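Local atomic coordinates of cell wall surface anchor family protein (Streptococcus agalactiae serogroup V, PDB entry 3PF2), a protein that forms the shaft of a surface pilus as its major, backbone subunit, the present chain being a calcium-binding C-terminal fragment of that pilin. Residues D12-K15 / L16-D20; K143-L146 / G147-I150; F288-S291 / Q292-N296. All coordinates share one frame; numbering follows the deposited sequence.

Interaction 1: D12-K15 / L16-D20; sequences DVKK and LGQDD. With CA (calcium ion), chain B.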
loop_
_atom_site.group_PDB
_atom_site.type_symbol
_atom_site.label_atom_id
_atom_site.label_comp_id
_atom_site.label_asym_id
_atom_site.label_seq_id
_atom_site.Cartn_x
_atom_site.Cartn_y
_atom_site.Cartn_z
ATOM N N ASP A 12 -0.246 -7.512 9.197
ATOM C CA ASP A 12 0.471 -6.246 9.378
ATOM C C ASP A 12 0.846 -5.688 8.006
ATOM O O ASP A 12 0.654 -6.332 6.978
ATOM C CB ASP A 12 1.775 -6.468 10.154
ATOM C CG ASP A 12 1.551 -6.898 11.598
ATOM O OD1 ASP A 12 0.394 -6.814 12.097
ATOM O OD2 ASP A 12 2.537 -7.337 12.222
ATOM N N VAL A 13 1.366 -4.462 8.006
ATOM C CA VAL A 13 1.898 -3.849 6.805
ATOM C C VAL A 13 3.212 -3.165 7.131
ATOM O O VAL A 13 3.413 -2.693 8.262
ATOM C CB VAL A 13 0.909 -2.839 6.188
ATOM C CG1 VAL A 13 0.754 -1.585 7.081
ATOM C CG2 VAL A 13 1.298 -2.492 4.749
ATOM N N LYS A 14 4.082 -3.126 6.117
ATOM C CA LYS A 14 5.398 -2.445 6.137
ATOM C C LYS A 14 6.463 -3.258 6.858
ATOM O O LYS A 14 7.522 -3.545 6.284
ATOM C CB LYS A 14 5.313 -0.980 6.645
ATOM C CG LYS A 14 6.611 -0.135 6.450
ATOM C CD LYS A 14 6.311 1.362 6.637
ATOM C CE LYS A 14 7.544 2.197 6.398
ATOM N NZ LYS A 14 7.217 3.668 6.500
ATOM N N LYS A 15 6.195 -3.609 8.114
ATOM C CA LYS A 15 7.059 -4.489 8.877
ATOM C C LYS A 15 6.224 -5.154 9.958
ATOM O O LYS A 15 5.103 -4.716 10.261
ATOM C CB LYS A 15 8.192 -3.691 9.534
ATOM C CG LYS A 15 7.699 -2.696 10.598
ATOM C CD LYS A 15 8.762 -1.661 10.948
ATOM C CE LYS A 15 8.344 -0.848 12.161
ATOM N NZ LYS A 15 9.257 0.353 12.305
ATOM N N LEU A 16 6.791 -6.182 10.584
ATOM C CA LEU A 16 6.106 -6.825 11.705
ATOM C C LEU A 16 5.858 -5.845 12.828
ATOM O O LEU A 16 6.783 -5.139 13.281
ATOM C CB LEU A 16 6.902 -8.032 12.226
ATOM C CG LEU A 16 6.927 -9.226 11.268
ATOM C CD1 LEU A 16 7.890 -10.284 11.809
ATOM C CD2 LEU A 16 5.518 -9.814 11.127
ATOM N N GLY A 17 4.600 -5.787 13.257
ATOM C CA GLY A 17 4.198 -4.957 14.381
ATOM C C GLY A 17 3.573 -3.636 13.968
ATOM O O GLY A 17 3.095 -2.887 14.832
ATOM N N GLN A 18 3.547 -3.355 12.666
ATOM C CA GLN A 18 2.993 -2.085 12.171
ATOM C C GLN A 18 1.671 -2.338 11.444
ATOM O O GLN A 18 1.568 -3.300 10.681
ATOM C CB GLN A 18 4.001 -1.369 11.262
ATOM C CG GLN A 18 3.497 0.018 10.744
ATOM C CD GLN A 18 4.602 0.971 10.248
ATOM O OE1 GLN A 18 4.302 2.065 9.753
ATOM N NE2 GLN A 18 5.846 0.572 10.366
ATOM N N ASP A 19 0.676 -1.469 11.671
ATOM C CA ASP A 19 -0.652 -1.660 11.094
ATOM C C ASP A 19 -1.120 -0.543 10.159
ATOM O O ASP A 19 -2.200 -0.641 9.570
ATOM C CB ASP A 19 -1.690 -1.864 12.210
ATOM C CG ASP A 19 -1.476 -3.167 12.979
ATOM O OD1 ASP A 19 -1.397 -4.216 12.316
ATOM O OD2 ASP A 19 -1.371 -3.140 14.239
ATOM N N ASP A 20 -0.316 0.513 10.012
ATOM C CA ASP A 20 -0.741 1.665 9.216
ATOM C C ASP A 20 0.471 2.248 8.529
ATOM O O ASP A 20 1.500 2.466 9.166
ATOM C CB ASP A 20 -1.328 2.747 10.135
ATOM C CG ASP A 20 -2.591 2.292 10.838
ATOM O OD1 ASP A 20 -3.682 2.384 10.230
ATOM O OD2 ASP A 20 -2.489 1.860 12.017
HETATM CA CA CA B . -1.738 -6.466 12.713
HETATM O O HOH W 1 -1.324 -5.762 14.957
HETATM O O HOH W 2 -3.911 -5.530 12.703
#
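The carboxylates of D12 and D19 converge on one calcium ion, their planes turned 73° against each other. Each gives the metal a single oxygen: D12 OD1 stands 2.2 Å from the calcium and D19 OD1 2.3 Å. D12 OD1 and D19 OD1 come within 3.2 Å of each other, as ligands of one cation do. D10 and K11 complete the protein ligands, and water 1, bound to the metal, also donates to D19 OD2. With CG beside its own backbone N (chi1 -67°), D12 sets its second oxygen over the turn that follows. There G17 N gives D12 OD2 a nearly straight bond of 2.8 Å, arriving from above the carboxylate plane, and K34 forms a salt bridge to the same oxygen. The type II turn from K15 to Q18 is closed by Q18 N bonding to K15 O at 3.2 Å, with G17 at a positive phi of 99°. One residue on from D12, V13 N bonds to Q18 O at 2.9 Å, tying the end of strand 9-13 to the returning chain. V13 CG1 lies against the backbone at D19 and D20. With its two oxygens engaged separately, D12 joins metal and turn; the positive charges of calcium and K34 would be expected to keep its carboxylate ionised.

Interaction 2: K143-L146 / G147-I150; sequences KAVL and GKAI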
loop_
_atom_site.group_PDB
_atom_site.type_symbol
_atom_site.label_atom_id
_atom_site.label_comp_id
_atom_site.label_asym_id
_atom_site.label_seq_id
_atom_site.Cartn_x
_atom_site.Cartn_y
_atom_site.Cartn_z
ATOM N N LYS A 143 -6.619 2.819 -8.698
ATOM C CA LYS A 143 -8.000 2.649 -8.264
ATOM C C LYS A 143 -8.224 3.097 -6.815
ATOM O O LYS A 143 -9.358 3.167 -6.348
ATOM C CB LYS A 143 -8.451 1.197 -8.470
ATOM C CG LYS A 143 -8.467 0.776 -9.945
ATOM C CD LYS A 143 -9.197 -0.558 -10.109
ATOM C CE LYS A 143 -9.309 -0.977 -11.571
ATOM N NZ LYS A 143 -8.209 -1.913 -11.969
ATOM N N ALA A 144 -7.142 3.414 -6.109
ATOM C CA ALA A 144 -7.246 3.911 -4.741
ATOM C C ALA A 144 -8.047 5.206 -4.686
ATOM O O ALA A 144 -8.024 6.011 -5.640
ATOM C CB ALA A 144 -5.849 4.142 -4.162
ATOM N N VAL A 145 -8.758 5.417 -3.581
ATOM C CA VAL A 145 -9.344 6.737 -3.319
ATOM C C VAL A 145 -8.301 7.514 -2.538
ATOM O O VAL A 145 -7.783 7.009 -1.542
ATOM C CB VAL A 145 -10.664 6.650 -2.521
ATOM C CG1 VAL A 145 -11.181 8.055 -2.161
ATOM C CG2 VAL A 145 -11.719 5.953 -3.337
ATOM N N LEU A 146 -7.974 8.722 -2.999
ATOM C CA LEU A 146 -6.920 9.499 -2.348
ATOM C C LEU A 146 -7.342 9.955 -0.944
ATOM O O LEU A 146 -8.407 10.550 -0.771
ATOM C CB LEU A 146 -6.473 10.667 -3.237
ATOM C CG LEU A 146 -5.967 10.274 -4.635
ATOM C CD1 LEU A 146 -5.398 11.489 -5.343
ATOM C CD2 LEU A 146 -4.898 9.159 -4.592
ATOM N N GLY A 147 -6.505 9.633 0.044
ATOM C CA GLY A 147 -6.760 9.940 1.453
ATOM C C GLY A 147 -7.581 8.889 2.173
ATOM O O GLY A 147 -7.886 9.046 3.361
ATOM N N LYS A 148 -7.946 7.820 1.464
ATOM C CA LYS A 148 -8.793 6.765 2.051
ATOM C C LYS A 148 -7.979 5.565 2.523
ATOM O O LYS A 148 -7.043 5.144 1.847
ATOM C CB LYS A 148 -9.864 6.325 1.046
ATOM C CG LYS A 148 -10.968 5.468 1.649
ATOM C CD LYS A 148 -11.960 5.060 0.567
ATOM C CE LYS A 148 -13.144 4.297 1.153
ATOM N NZ LYS A 148 -14.049 5.204 1.889
ATOM N N ALA A 149 -8.335 5.009 3.686
ATOM C CA ALA A 149 -7.695 3.773 4.148
ATOM C C ALA A 149 -8.018 2.610 3.203
ATOM O O ALA A 149 -9.182 2.368 2.841
ATOM C CB ALA A 149 -8.123 3.449 5.558
ATOM N N ILE A 150 -6.975 1.904 2.778
ATOM C CA ILE A 150 -7.160 0.725 1.941
ATOM C C ILE A 150 -6.746 -0.448 2.811
ATOM O O ILE A 150 -5.568 -0.604 3.137
ATOM C CB ILE A 150 -6.297 0.753 0.654
ATOM C CG1 ILE A 150 -6.499 2.049 -0.121
ATOM C CG2 ILE A 150 -6.628 -0.457 -0.220
ATOM C CD1 ILE A 150 -5.438 2.274 -1.181
HETATM O O HOH W 3 -5.488 5.992 -0.211
#
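V145 and K148 pack their side chains against each other across a tight turn, CB of V145 lying 3.7 Å from CB of K148. K148 CG, anti to its own N (chi1 -167°), directs the lysine chain past the valine at a slant, K148 CD also coming within 3.7 Å of V145 CB. Alongside this contact of aliphatic carbons, K148 N bonds to V145 O at 3.1 Å, reaching it from above the carbonyl plane. Water 3 lies between two carbonyls and within reach of both, 2.8 Å from V145 O and 2.7 Å from K148 O. Farther along, A144 CB touches the tip of I150, CD1, at 3.5 Å. A second shell surrounds these groups. The K148 chain bends at its last torsion, and NZ is hydrogen-bonded to the backbone carbonyls of P299 and I302, while V145 also packs on I302. L146 N bonds to D305, and G147 and I150 share backbone hydrogen bonds with T181 and V179 of strand 178-190. The V145-K148 unit is a type II beta turn, with G147 at its third position and a positive phi of 87°; it lies within the Cna-B-like region, in the connection between strands 132-140 and 150-151, packed against strand 178-190.

Interaction 3: F288-S291 / Q292-N296; sequences FTVS and QTSYN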
loop_
_atom_site.group_PDB
_atom_site.type_symbol
_atom_site.label_atom_id
_atom_site.label_comp_id
_atom_site.label_asym_id
_atom_site.label_seq_id
_atom_site.Cartn_x
_atom_site.Cartn_y
_atom_site.Cartn_z
ATOM N N PHE A 288 3.957 22.574 -0.948
ATOM C CA PHE A 288 2.566 22.191 -0.706
ATOM C C PHE A 288 2.530 20.967 0.175
ATOM O O PHE A 288 3.547 20.310 0.349
ATOM C CB PHE A 288 1.797 21.933 -2.015
ATOM C CG PHE A 288 2.273 20.747 -2.810
ATOM C CD1 PHE A 288 1.641 19.490 -2.684
ATOM C CD2 PHE A 288 3.307 20.879 -3.730
ATOM C CE1 PHE A 288 2.048 18.383 -3.455
ATOM C CE2 PHE A 288 3.734 19.779 -4.505
ATOM C CZ PHE A 288 3.100 18.535 -4.379
ATOM N N THR A 289 1.366 20.668 0.748
ATOM C CA THR A 289 1.255 19.461 1.559
ATOM C C THR A 289 0.193 18.522 1.017
ATOM O O THR A 289 -0.836 18.960 0.503
ATOM C CB THR A 289 0.960 19.753 3.031
ATOM O OG1 THR A 289 -0.203 20.574 3.125
ATOM C CG2 THR A 289 2.131 20.469 3.700
ATOM N N VAL A 290 0.490 17.234 1.123
ATOM C CA VAL A 290 -0.451 16.166 0.852
ATOM C C VAL A 290 -0.923 15.629 2.197
ATOM O O VAL A 290 -0.100 15.287 3.059
ATOM C CB VAL A 290 0.217 15.036 0.044
ATOM C CG1 VAL A 290 -0.762 13.857 -0.122
ATOM C CG2 VAL A 290 0.639 15.564 -1.325
ATOM N N SER A 291 -2.243 15.606 2.381
ATOM C CA SER A 291 -2.877 15.160 3.629
ATOM C C SER A 291 -4.052 14.252 3.300
ATOM O O SER A 291 -4.304 13.949 2.140
ATOM C CB SER A 291 -3.399 16.370 4.401
ATOM O OG SER A 291 -4.533 16.935 3.740
ATOM N N GLN A 292 -4.805 13.843 4.317
ATOM C CA GLN A 292 -6.007 13.064 4.054
ATOM C C GLN A 292 -7.008 13.814 3.162
ATOM O O GLN A 292 -7.717 13.199 2.359
ATOM C CB GLN A 292 -6.681 12.673 5.366
ATOM C CG GLN A 292 -7.947 11.849 5.155
ATOM C CD GLN A 292 -8.609 11.462 6.449
ATOM O OE1 GLN A 292 -8.743 12.271 7.353
ATOM N NE2 GLN A 292 -9.015 10.210 6.544
ATOM N N THR A 293 -7.036 15.138 3.285
ATOM C CA THR A 293 -8.096 15.940 2.674
ATOM C C THR A 293 -7.611 16.935 1.613
ATOM O O THR A 293 -8.322 17.891 1.280
ATOM C CB THR A 293 -8.927 16.701 3.753
ATOM O OG1 THR A 293 -8.054 17.561 4.517
ATOM C CG2 THR A 293 -9.621 15.717 4.690
ATOM N N SER A 294 -6.424 16.707 1.065
ATOM C CA SER A 294 -5.855 17.647 0.085
ATOM C C SER A 294 -6.301 17.361 -1.351
ATOM O O SER A 294 -5.944 18.092 -2.275
ATOM C CB SER A 294 -4.310 17.683 0.198
ATOM O OG SER A 294 -3.751 16.382 0.106
ATOM N N TYR A 295 -7.091 16.300 -1.546
ATOM C CA TYR A 295 -7.587 15.976 -2.883
ATOM C C TYR A 295 -9.110 15.804 -2.830
ATOM O O TYR A 295 -9.834 16.436 -3.583
ATOM C CB TYR A 295 -6.911 14.730 -3.485
ATOM C CG TYR A 295 -7.235 14.587 -4.968
ATOM C CD1 TYR A 295 -6.473 15.248 -5.932
ATOM C CD2 TYR A 295 -8.315 13.815 -5.397
ATOM C CE1 TYR A 295 -6.771 15.138 -7.284
ATOM C CE2 TYR A 295 -8.618 13.687 -6.742
ATOM C CZ TYR A 295 -7.845 14.362 -7.683
ATOM O OH TYR A 295 -8.135 14.251 -9.022
ATOM N N ASN A 296 -9.560 14.933 -1.941
ATOM C CA ASN A 296 -10.968 14.747 -1.603
ATOM C C ASN A 296 -11.268 15.346 -0.250
ATOM O O ASN A 296 -10.509 15.160 0.695
ATOM C CB ASN A 296 -11.273 13.245 -1.549
ATOM C CG ASN A 296 -10.957 12.534 -2.855
ATOM O OD1 ASN A 296 -10.275 11.496 -2.872
ATOM N ND2 ASN A 296 -11.448 13.082 -3.954
#
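From S291 to S294 the backbone makes a type I beta turn directly after strand 286-290, bringing the side chain of S294 back to the amide of S291. S294 OG accepts the bond from S291 N at 2.8 Å and almost in line, the N-H...O angle being 173°. Its chi1 of 53° places the hydroxyl between the backbone N and the carbonyl carbon of its own residue, where it faces the last peptide of the strand. The same oxygen is hydrogen-bonded to the backbone carbonyl of G183 of strand 178-190, so the buried hydroxyl links the turn to a second element. V290 CG1 lies 3.9 Å from S294 OG. S291 answers in the forward direction: its OG accepts from T293 N at 3.1 Å, and the lower angle of 146° marks this as the more bent of the two bonds. A serine oxygen taking the amide two residues ahead is the arrangement of an ST turn, here overlapping the start of the beta turn within the prealbumin-like domain. The strand that enters the turn lies at one edge of a four-stranded antiparallel sheet, bonded through F288 and V290 to strand 266-274. T293 OG1, of an exposed residue, stands 3.7 Å from S291 OG. Beyond the turn Y295 is buried; its hydroxyl is hydrogen-bonded to E249 and its ring packs beside L146, while on the preceding strand the ring of F288 makes an edge-to-face contact with that of F186.

In the fold
All three interactions are local turns at or between strands, yet their settings differ. Interaction 2 is largely buried, whereas interactions 1 and 3 are only partly so. Both 12-20 and 143-150 use a type II turn with glycine third, but a metal-bound carboxylate fastens the first, while apolar side chains and a water line the second. Interaction 3 relies on serine hydroxyls instead. Interaction 1 stands apart, its centre about 18 Å from that of interaction 2 and 23 Å from that of interaction 3. The latter two touch: L146 CD1 lies 3.6 Å from Y295 CG, joining the Cna-B-like and prealbumin-like domains. All three contact strand 178-190, interaction 1 through D19 and E178.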